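Local coordinates for protein phospholipase C beta (Meleagris gallopavo, PDB 1JAD) that forms the long, mostly helical C-terminal region of a beta-class phospholipase C, in which extended antiparallel helices pair with those of a second copy, at residues Glu103-Ala106 against Thr107-Thr110; Lys142-Ala145 against Lys146-Asp149; Arg166-Lys169 against Glu170-Ser174; Ile176-Val179 against Val180-Lys184; Gln194-Leu197 against Glu198-Gln201. All coordinates share one frame; numbering follows the deposited sequence.

All five contacts are local ones, each between successive turns of a single long helix. Contacts 1 and 2 lie on helix 75-155, with centres 58 Å apart. Contacts 3, 4 and 5 follow in that order on helix 161-245, which doubles back alongside it. Contacts 2 and 3 therefore face each other across the hairpin, with centres 12 Å apart and Arg147 meeting Asn172. Contact 4 touches contact 2 where Leu143 packs on Glu178, Val179 and Thr182. Contact 5 touches neither contact 1 nor contact 4; its centre lies 26 Å from the centre of each. All five are reached by the second subunit, so the antiparallel helices carry the fold and the dimer together.

Contact 1 of 5, residues Glu103-Ala106 against Thr107-Thr110; sequences EQHA and TEQT
His105 lays its imidazole beside the carboxylate of Glu108, one turn further along helix 75-155, and the two side chains point the same way. His105 ND1 gives its hydrogen to Glu108 OE1 at 2.8 Å, with an N-H...O angle of 162°. The acceptor sits at the ring edge, in its plane, and ring and carboxylate are only 24° from coplanar. Glu108 reaches this place because its CG lies beside its own backbone N (chi1 -61°) and the chain then runs extended. On the way, Glu108 CG is modelled 2.9 Å from Gln104 O, short for carbon and oxygen. The Gln104 side chain crosses that of Glu108 at about a right angle: Gln104 NE2 comes within 3.1 Å of Glu108 OE2, but at an angle too poor for a hydrogen bond. Thr107 N bonds Glu103 O at 3.0 Å, and Gln109 N bonds His105 O at the same distance. Helix 28-64 covers the histidine with Glu40 and Leu41, and its Gln37 NE2 hydrogen-bonds both Glu108 OE1 and His105 O. The ND1 bond helps fix the turn of the imidazole, while Gln37 is a second donor on Glu108 OE1; the nearby carboxylate would probably make the ring more basic.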
# COMPACT_ATOMS: atom_id res chain seq x y z
N GLU A 103 -3.30 19.34 9.53
CA GLU A 103 -3.48 18.48 8.37
C GLU A 103 -2.16 17.87 7.92
O GLU A 103 -2.12 16.73 7.46
CB GLU A 103 -4.14 19.27 7.25
CG GLU A 103 -5.53 19.75 7.63
CD GLU A 103 -6.29 20.34 6.48
OE1 GLU A 103 -6.56 19.59 5.51
OE2 GLU A 103 -6.62 21.54 6.54
N GLN A 104 -1.08 18.62 8.07
CA GLN A 104 0.24 18.13 7.68
C GLN A 104 0.57 16.96 8.60
O GLN A 104 1.16 15.97 8.18
CB GLN A 104 1.29 19.24 7.86
CG GLN A 104 2.49 19.17 6.92
CD GLN A 104 2.97 17.76 6.67
OE1 GLN A 104 2.33 16.99 5.95
NE2 GLN A 104 4.10 17.40 7.28
N HIS A 105 0.18 17.08 9.88
CA HIS A 105 0.42 16.00 10.84
C HIS A 105 -0.42 14.78 10.43
O HIS A 105 0.00 13.63 10.59
CB HIS A 105 0.04 16.41 12.27
CG HIS A 105 0.92 17.45 12.87
ND1 HIS A 105 2.30 17.44 12.75
CD2 HIS A 105 0.63 18.50 13.68
CE1 HIS A 105 2.81 18.43 13.46
NE2 HIS A 105 1.83 19.09 14.04
N ALA A 106 -1.62 15.04 9.92
CA ALA A 106 -2.49 13.97 9.48
C ALA A 106 -1.81 13.18 8.34
O ALA A 106 -1.80 11.95 8.33
CB ALA A 106 -3.84 14.54 9.01
N THR A 107 -1.21 13.89 7.39
CA THR A 107 -0.53 13.23 6.30
C THR A 107 0.74 12.50 6.79
O THR A 107 1.21 11.55 6.16
CB THR A 107 -0.15 14.24 5.18
OG1 THR A 107 -1.35 14.73 4.56
CG2 THR A 107 0.72 13.60 4.12
N GLU A 108 1.28 12.92 7.93
CA GLU A 108 2.48 12.30 8.46
C GLU A 108 2.17 11.00 9.18
O GLU A 108 2.95 10.06 9.12
CB GLU A 108 3.20 13.25 9.44
CG GLU A 108 3.67 14.57 8.82
CD GLU A 108 4.28 15.52 9.84
OE1 GLU A 108 3.58 15.88 10.82
OE2 GLU A 108 5.45 15.91 9.67
N GLN A 109 1.04 10.95 9.88
CA GLN A 109 0.66 9.75 10.60
C GLN A 109 0.33 8.65 9.60
O GLN A 109 0.77 7.51 9.74
CB GLN A 109 -0.54 10.04 11.51
CG GLN A 109 -0.29 11.20 12.47
CD GLN A 109 -1.43 11.45 13.45
OE1 GLN A 109 -1.44 12.46 14.16
NE2 GLN A 109 -2.39 10.53 13.49
N THR A 110 -0.44 9.00 8.56
CA THR A 110 -0.79 8.02 7.55
C THR A 110 0.47 7.42 6.95
O THR A 110 0.62 6.19 6.89
CB THR A 110 -1.64 8.65 6.42
OG1 THR A 110 -2.93 8.98 6.94
CG2 THR A 110 -1.80 7.69 5.25

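Contact 2 of 5, residues Lys142-Ala145 against Lys146-Asp149; sequences KLEA and KRLD
Glu144 OE1 takes two bonds from Arg147, one turn on. Arg147 NH2 lies 3.2 Å from Glu144 OE1, in a salt bridge with an N-H...O angle of 157°. The second bond, from Arg147 NE to Glu144 OE1, is weak at 3.4 Å. The oxygen sits at the edge of the guanidinium and in its plane, and the carboxylate is turned 50° from that plane; OE1 alone takes both bonds. The glutamate gets there by a bend at chi2 (-80°), and the arginine by one at chi3. OE1 also receives a weak hydrogen bond from His89 NE2 of the second subunit. Arg147 NH1 turns elsewhere, to a weak bond with Asn172 OD1 on the returning helix. This is an i to i+3 salt bridge on helix 75-155, set where that helix meets both helix 161-245, whose His175 touches both side chains, and the second subunit, whose Met85 packs on Arg147. The backbone donors are met in the usual i to i+4 way. Lys146 N bonds Lys142 O at 2.8 Å, Arg147 N bonds Leu143 O at 3.0 Å, and Asp149 N bonds Ala145 O at 3.1 Å. Lys146 CG also lies 3.1 Å from Lys142 O. Leu148 CD2 is modelled too close to Glu144, and its placement is doubtful.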
# COMPACT_ATOMS: atom_id res chain seq x y z
N LYS A 142 5.35 -37.63 2.39
CA LYS A 142 4.45 -38.67 2.88
C LYS A 142 3.94 -39.51 1.73
O LYS A 142 4.04 -40.72 1.74
CB LYS A 142 3.23 -38.06 3.60
CG LYS A 142 3.53 -37.35 4.90
CD LYS A 142 2.24 -36.86 5.55
CE LYS A 142 2.51 -36.12 6.86
NZ LYS A 142 3.36 -34.90 6.67
N LEU A 143 3.40 -38.85 0.72
CA LEU A 143 2.85 -39.57 -0.42
C LEU A 143 3.83 -40.55 -1.03
O LEU A 143 3.47 -41.68 -1.36
CB LEU A 143 2.38 -38.59 -1.49
CG LEU A 143 1.06 -37.88 -1.20
CD1 LEU A 143 0.72 -36.97 -2.38
CD2 LEU A 143 -0.03 -38.92 -1.01
N GLU A 144 5.08 -40.13 -1.15
CA GLU A 144 6.09 -40.96 -1.75
C GLU A 144 6.54 -42.06 -0.79
O GLU A 144 6.98 -43.14 -1.21
CB GLU A 144 7.24 -40.08 -2.23
CG GLU A 144 7.98 -40.65 -3.41
CD GLU A 144 8.95 -41.69 -2.96
OE1 GLU A 144 9.40 -42.49 -3.80
OE2 GLU A 144 9.26 -41.67 -1.75
N ALA A 145 6.40 -41.79 0.51
CA ALA A 145 6.75 -42.77 1.53
C ALA A 145 5.72 -43.88 1.46
O ALA A 145 6.06 -45.06 1.55
CB ALA A 145 6.72 -42.13 2.90
N LYS A 146 4.45 -43.49 1.33
CA LYS A 146 3.34 -44.44 1.24
C LYS A 146 3.55 -45.31 -0.00
O LYS A 146 3.37 -46.53 0.03
CB LYS A 146 2.00 -43.69 1.10
CG LYS A 146 1.70 -42.66 2.17
CD LYS A 146 1.72 -43.27 3.56
CE LYS A 146 1.32 -42.24 4.61
NZ LYS A 146 -0.06 -41.72 4.37
N ARG A 147 3.93 -44.66 -1.10
CA ARG A 147 4.17 -45.36 -2.36
C ARG A 147 5.17 -46.49 -2.14
O ARG A 147 4.87 -47.65 -2.46
CB ARG A 147 4.72 -44.39 -3.41
CG ARG A 147 4.70 -44.93 -4.83
CD ARG A 147 5.48 -43.99 -5.74
NE ARG A 147 6.92 -44.06 -5.48
CZ ARG A 147 7.71 -45.02 -5.96
NH1 ARG A 147 7.19 -45.97 -6.73
NH2 ARG A 147 9.01 -45.03 -5.67
N LEU A 148 6.35 -46.17 -1.59
CA LEU A 148 7.36 -47.20 -1.35
C LEU A 148 6.78 -48.35 -0.54
O LEU A 148 6.99 -49.52 -0.87
CB LEU A 148 8.58 -46.66 -0.59
CG LEU A 148 9.76 -45.90 -1.21
CD1 LEU A 148 10.16 -46.59 -2.50
CD2 LEU A 148 9.40 -44.49 -1.49
N ASP A 149 6.07 -48.01 0.54
CA ASP A 149 5.49 -49.00 1.43
C ASP A 149 4.43 -49.87 0.73
O ASP A 149 4.40 -51.09 0.91
CB ASP A 149 4.89 -48.32 2.66
CG ASP A 149 4.47 -49.30 3.74
OD1 ASP A 149 3.37 -49.90 3.62
OD2 ASP A 149 5.24 -49.50 4.70

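Contact 3 of 5, residues Arg166-Lys169 against Glu170-Ser174; sequences RLKK and EINNS
Asn172 brings its amide back against the carbonyl of Lys168, one turn earlier on helix 161-245. With CG beside its own backbone N (chi1 -65°), Asn172 ND2 is brought 2.7 Å from Lys168 O, although the angle is too poor for a hydrogen bond. That oxygen already accepts Asn172 N at 2.7 Å, met almost head-on with an N-H...O angle of 165°. Asn172 ND2 also lies 3.6 Å from Lys168 CB, so the amide hugs the root of the lysine. Ile171 does something similar with carbon: its CG1 sits 3.0 Å from Leu167 O, the oxygen that accepts Ile171 N at 2.9 Å. Glu170 CG comes 3.3 Å from Arg166 O in the same manner. Further out, Asn172 OD1 receives a weak hydrogen bond from Arg147 NH1 of helix 75-155, while Ile151 of that helix packs on Lys168 and Ile171. The second subunit adds Met85 against Asn172 and a long, weak ion pair from its Glu81 to Lys168 NZ. The Asn172 amide is therefore only lightly held, by that weak bond at OD1 and a mere close approach at ND2, and the arginine's charge would probably polarise OD1 slightly.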
# COMPACT_ATOMS: atom_id res chain seq x y z
N ARG A 166 1.72 -54.95 -12.85
CA ARG A 166 0.42 -54.30 -12.98
C ARG A 166 0.15 -53.51 -11.72
O ARG A 166 -0.27 -52.35 -11.77
CB ARG A 166 -0.68 -55.35 -13.16
CG ARG A 166 -0.78 -55.91 -14.56
CD ARG A 166 -1.68 -57.13 -14.58
NE ARG A 166 -1.03 -58.29 -13.97
CZ ARG A 166 -1.60 -59.48 -13.81
NH1 ARG A 166 -2.85 -59.67 -14.21
NH2 ARG A 166 -0.92 -60.48 -13.28
N LEU A 167 0.37 -54.15 -10.57
CA LEU A 167 0.15 -53.50 -9.29
C LEU A 167 1.11 -52.31 -9.08
O LEU A 167 0.72 -51.30 -8.51
CB LEU A 167 0.30 -54.54 -8.17
CG LEU A 167 -0.70 -55.71 -8.22
CD1 LEU A 167 -0.46 -56.67 -7.05
CD2 LEU A 167 -2.12 -55.17 -8.18
N LYS A 168 2.35 -52.43 -9.54
CA LYS A 168 3.29 -51.33 -9.43
C LYS A 168 2.75 -50.16 -10.23
O LYS A 168 2.69 -49.02 -9.74
CB LYS A 168 4.67 -51.70 -9.97
CG LYS A 168 5.58 -52.42 -9.00
CD LYS A 168 6.96 -52.65 -9.62
CE LYS A 168 7.89 -53.34 -8.64
NZ LYS A 168 9.21 -53.72 -9.24
N LYS A 169 2.38 -50.43 -11.48
CA LYS A 169 1.84 -49.36 -12.32
C LYS A 169 0.66 -48.66 -11.67
O LYS A 169 0.55 -47.44 -11.73
CB LYS A 169 1.44 -49.89 -13.70
CG LYS A 169 2.62 -50.09 -14.65
CD LYS A 169 2.16 -50.44 -16.05
CE LYS A 169 3.29 -50.28 -17.07
NZ LYS A 169 4.47 -51.13 -16.77
N GLU A 170 -0.22 -49.43 -11.04
CA GLU A 170 -1.38 -48.82 -10.41
C GLU A 170 -0.97 -48.00 -9.21
O GLU A 170 -1.47 -46.91 -9.01
CB GLU A 170 -2.39 -49.88 -9.98
CG GLU A 170 -3.04 -50.62 -11.14
CD GLU A 170 -4.09 -51.59 -10.67
OE1 GLU A 170 -4.59 -52.37 -11.51
OE2 GLU A 170 -4.43 -51.58 -9.46
N ILE A 171 -0.05 -48.51 -8.41
CA ILE A 171 0.42 -47.78 -7.24
C ILE A 171 1.19 -46.52 -7.70
O ILE A 171 0.86 -45.40 -7.31
CB ILE A 171 1.32 -48.67 -6.36
CG1 ILE A 171 0.50 -49.86 -5.85
CG2 ILE A 171 1.87 -47.88 -5.17
CD1 ILE A 171 1.32 -50.89 -5.07
N ASN A 172 2.20 -46.70 -8.55
CA ASN A 172 2.96 -45.56 -9.04
C ASN A 172 2.04 -44.52 -9.65
O ASN A 172 2.20 -43.33 -9.41
CB ASN A 172 3.98 -46.00 -10.08
CG ASN A 172 5.03 -46.89 -9.50
OD1 ASN A 172 5.72 -46.51 -8.55
ND2 ASN A 172 5.18 -48.09 -10.05
N ASN A 173 1.08 -44.98 -10.44
CA ASN A 173 0.11 -44.10 -11.08
C ASN A 173 -0.62 -43.28 -10.04
O ASN A 173 -0.76 -42.06 -10.18
CB ASN A 173 -0.90 -44.94 -11.85
CG ASN A 173 -2.02 -44.11 -12.42
OD1 ASN A 173 -2.96 -44.64 -13.03
ND2 ASN A 173 -1.94 -42.79 -12.23
N SER A 174 -1.09 -43.96 -9.00
CA SER A 174 -1.80 -43.33 -7.90
C SER A 174 -0.98 -42.17 -7.35
O SER A 174 -1.46 -41.04 -7.27
CB SER A 174 -2.03 -44.36 -6.78
OG SER A 174 -2.42 -43.72 -5.56

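Contact 4 of 5, residues Ile176-Val179 against Val180-Lys184; sequences IQEV and VQTIK
Thr182 turns its hydroxyl back onto the preceding turn of the helix. Thr182 OG1 occupies the crowded position between its backbone N and carbonyl carbon (chi1 44°), which puts it 2.8 Å from Val179 O and 2.5 Å from Glu178 O, the latter very short and its exact length doubtful. One proton cannot serve both fully, and which carbonyl takes it is not settled. Glu178 O also accepts Thr182 N, at 2.9 Å and from above the carbonyl plane. Ile183 N bonds Val179 O at 2.7 Å, and Ile183 CG1 lies 3.2 Å from that same oxygen. The packed side is made by the buried Val179, Val180 and Ile183, with Val179 CG2 in apolar contact with Val180 CG2 at 4.1 Å. The looser side holds Gln177, Glu178 and Gln181: here Glu178 CG only grazes Thr182 CG2 at 4.1 Å, their side chains crossing at a slant, while the two glutamines are exposed. Gln181 NE2 makes a weak hydrogen bond, and Lys184 a salt bridge, to Glu224 of the second subunit. Leu143 of helix 75-155 covers Val179 and Thr182, and Tyr223 and Leu227 of the second subunit cover the valines and Ile183, an arrangement typical of antiparallel helices packed side by side within and between subunits.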
# COMPACT_ATOMS: atom_id res chain seq x y z
N ILE A 176 1.78 -40.34 -8.40
CA ILE A 176 1.95 -39.17 -9.25
C ILE A 176 0.70 -38.32 -9.29
O ILE A 176 0.76 -37.12 -9.04
CB ILE A 176 2.33 -39.59 -10.69
CG1 ILE A 176 3.67 -40.31 -10.68
CG2 ILE A 176 2.41 -38.37 -11.58
CD1 ILE A 176 4.20 -40.73 -12.05
N GLN A 177 -0.45 -38.93 -9.59
CA GLN A 177 -1.68 -38.15 -9.66
C GLN A 177 -2.09 -37.59 -8.32
O GLN A 177 -2.58 -36.47 -8.23
CB GLN A 177 -2.82 -38.98 -10.25
CG GLN A 177 -2.51 -39.52 -11.63
CD GLN A 177 -3.76 -39.77 -12.42
OE1 GLN A 177 -3.72 -40.33 -13.52
NE2 GLN A 177 -4.90 -39.33 -11.89
N GLU A 178 -1.90 -38.37 -7.28
CA GLU A 178 -2.28 -37.87 -5.98
C GLU A 178 -1.43 -36.65 -5.56
O GLU A 178 -1.96 -35.76 -4.88
CB GLU A 178 -2.19 -38.98 -4.93
CG GLU A 178 -2.78 -38.57 -3.60
CD GLU A 178 -2.88 -39.73 -2.63
OE1 GLU A 178 -3.36 -39.51 -1.49
OE2 GLU A 178 -2.49 -40.85 -3.00
N VAL A 179 -0.15 -36.58 -5.97
CA VAL A 179 0.65 -35.40 -5.60
C VAL A 179 0.16 -34.20 -6.39
O VAL A 179 0.02 -33.11 -5.84
CB VAL A 179 2.21 -35.55 -5.86
CG1 VAL A 179 2.73 -36.85 -5.27
CG2 VAL A 179 2.53 -35.42 -7.34
N VAL A 180 -0.11 -34.39 -7.68
CA VAL A 180 -0.61 -33.32 -8.53
C VAL A 180 -1.93 -32.76 -8.02
O VAL A 180 -2.11 -31.54 -7.87
CB VAL A 180 -0.81 -33.81 -10.00
CG1 VAL A 180 -1.56 -32.75 -10.83
CG2 VAL A 180 0.55 -34.10 -10.62
N GLN A 181 -2.87 -33.65 -7.77
CA GLN A 181 -4.16 -33.21 -7.27
C GLN A 181 -4.02 -32.59 -5.88
O GLN A 181 -4.72 -31.63 -5.55
CB GLN A 181 -5.14 -34.39 -7.24
CG GLN A 181 -5.43 -34.96 -8.61
CD GLN A 181 -5.89 -33.91 -9.59
OE1 GLN A 181 -6.77 -33.11 -9.28
NE2 GLN A 181 -5.30 -33.90 -10.78
N THR A 182 -3.14 -33.14 -5.04
CA THR A 182 -3.00 -32.57 -3.70
C THR A 182 -2.36 -31.20 -3.80
O THR A 182 -2.76 -30.26 -3.11
CB THR A 182 -2.18 -33.49 -2.76
OG1 THR A 182 -1.03 -33.99 -3.44
CG2 THR A 182 -3.01 -34.67 -2.27
N ILE A 183 -1.38 -31.05 -4.69
CA ILE A 183 -0.72 -29.76 -4.86
C ILE A 183 -1.72 -28.76 -5.43
O ILE A 183 -1.62 -27.57 -5.19
CB ILE A 183 0.48 -29.85 -5.80
CG1 ILE A 183 1.65 -30.52 -5.08
CG2 ILE A 183 0.85 -28.46 -6.33
CD1 ILE A 183 2.88 -30.67 -5.95
N LYS A 184 -2.67 -29.27 -6.19
CA LYS A 184 -3.71 -28.44 -6.80
C LYS A 184 -4.68 -27.97 -5.72
O LYS A 184 -5.23 -26.87 -5.78
CB LYS A 184 -4.42 -29.29 -7.85
CG LYS A 184 -5.37 -28.57 -8.74
CD LYS A 184 -5.70 -29.47 -9.92
CE LYS A 184 -6.65 -28.77 -10.89
NZ LYS A 184 -6.95 -29.63 -12.09

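Contact 5 of 5, residues Gln194-Leu197 against Glu198-Gln201; sequences QQKL and EEKQ
An i to i+3 salt bridge joins Lys196 to Glu199 on the exposed side of helix 161-245, while Leu197 on the buried side packs against the neighbouring helix 75-155. Lys196 NZ meets Glu199 OE1 at 3.0 Å, nearly in line with the C-O bond. The lysine curls to reach it, bending at chi2 (-58°) and again at chi4, whereas the glutamate runs extended from a CG anti to its backbone N (chi1 -167°). Gln195 lies alongside the same glutamate, its amide and the carboxylate 62° apart, with Gln195 NE2 3.3 Å from Glu199 OE2. Lys200 passes obliquely across Lys196 through aliphatic carbon, Lys200 CE 4.1 Å from Lys196 CD, and the two ammonium groups stay apart, Lys196 NZ to Lys200 NZ 5.6 Å. Nearer the dimer partner, Glu198 rests its CG 3.0 Å from Gln194 O, which accepts Glu198 N at 2.8 Å. Beyond that, Glu198 CD lies 3.7 Å from Gln194 CG. Leu125 of helix 75-155 and Pro16 of a loop cover Leu197, and Gln209 of the second subunit packs on Glu198. Lys196 probably balances the negative charge of Glu199, and the carboxylate in turn would offset part of the repulsion between Lys196 and Lys200.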
# COMPACT_ATOMS: atom_id res chain seq x y z
N GLN A 194 -5.02 -16.32 0.94
CA GLN A 194 -4.32 -15.10 0.55
C GLN A 194 -5.31 -13.99 0.20
O GLN A 194 -5.16 -12.84 0.61
CB GLN A 194 -3.36 -15.35 -0.62
CG GLN A 194 -2.75 -14.06 -1.14
CD GLN A 194 -1.73 -14.26 -2.25
OE1 GLN A 194 -1.42 -13.32 -2.98
NE2 GLN A 194 -1.18 -15.46 -2.38
N GLN A 195 -6.36 -14.36 -0.53
CA GLN A 195 -7.39 -13.41 -0.91
C GLN A 195 -8.02 -12.74 0.30
O GLN A 195 -8.19 -11.52 0.34
CB GLN A 195 -8.43 -14.15 -1.75
CG GLN A 195 -9.75 -13.44 -1.97
CD GLN A 195 -10.66 -13.53 -0.75
OE1 GLN A 195 -11.09 -14.62 -0.35
NE2 GLN A 195 -10.94 -12.38 -0.14
N LYS A 196 -8.36 -13.54 1.31
CA LYS A 196 -8.99 -13.02 2.51
C LYS A 196 -7.99 -12.12 3.25
O LYS A 196 -8.35 -11.06 3.76
CB LYS A 196 -9.40 -14.20 3.42
CG LYS A 196 -10.64 -13.97 4.29
CD LYS A 196 -10.55 -12.77 5.21
CE LYS A 196 -11.87 -12.57 5.98
NZ LYS A 196 -13.07 -12.40 5.08
N LEU A 197 -6.74 -12.56 3.28
CA LEU A 197 -5.68 -11.82 3.94
C LEU A 197 -5.47 -10.44 3.32
O LEU A 197 -5.40 -9.42 4.02
CB LEU A 197 -4.38 -12.63 3.87
CG LEU A 197 -3.15 -12.12 4.62
CD1 LEU A 197 -2.05 -13.16 4.63
CD2 LEU A 197 -2.66 -10.86 3.96
N GLU A 198 -5.37 -10.39 2.00
CA GLU A 198 -5.17 -9.13 1.31
C GLU A 198 -6.38 -8.25 1.55
O GLU A 198 -6.31 -7.03 1.57
CB GLU A 198 -4.96 -9.36 -0.18
CG GLU A 198 -3.89 -10.38 -0.48
CD GLU A 198 -3.59 -10.51 -1.95
OE1 GLU A 198 -4.55 -10.66 -2.74
OE2 GLU A 198 -2.39 -10.47 -2.31
N GLU A 199 -7.52 -8.91 1.75
CA GLU A 199 -8.76 -8.20 1.98
C GLU A 199 -8.73 -7.43 3.30
O GLU A 199 -9.15 -6.29 3.37
CB GLU A 199 -9.90 -9.21 1.97
CG GLU A 199 -11.27 -8.61 1.89
CD GLU A 199 -12.34 -9.68 1.85
OE1 GLU A 199 -12.56 -10.34 2.89
OE2 GLU A 199 -12.94 -9.88 0.77
N LYS A 200 -8.23 -8.06 4.36
CA LYS A 200 -8.15 -7.40 5.65
C LYS A 200 -7.22 -6.20 5.54
O LYS A 200 -7.57 -5.09 5.93
CB LYS A 200 -7.62 -8.37 6.71
CG LYS A 200 -8.63 -9.41 7.15
CD LYS A 200 -8.02 -10.35 8.15
CE LYS A 200 -9.06 -11.31 8.70
NZ LYS A 200 -10.11 -10.55 9.45
N GLN A 201 -6.04 -6.43 4.97
CA GLN A 201 -5.07 -5.38 4.78
C GLN A 201 -5.71 -4.18 4.09
O GLN A 201 -5.47 -3.03 4.48
CB GLN A 201 -3.89 -5.94 3.99
CG GLN A 201 -3.19 -7.01 4.81
CD GLN A 201 -2.20 -7.85 4.04
OE1 GLN A 201 -1.40 -8.59 4.64
NE2 GLN A 201 -2.26 -7.78 2.71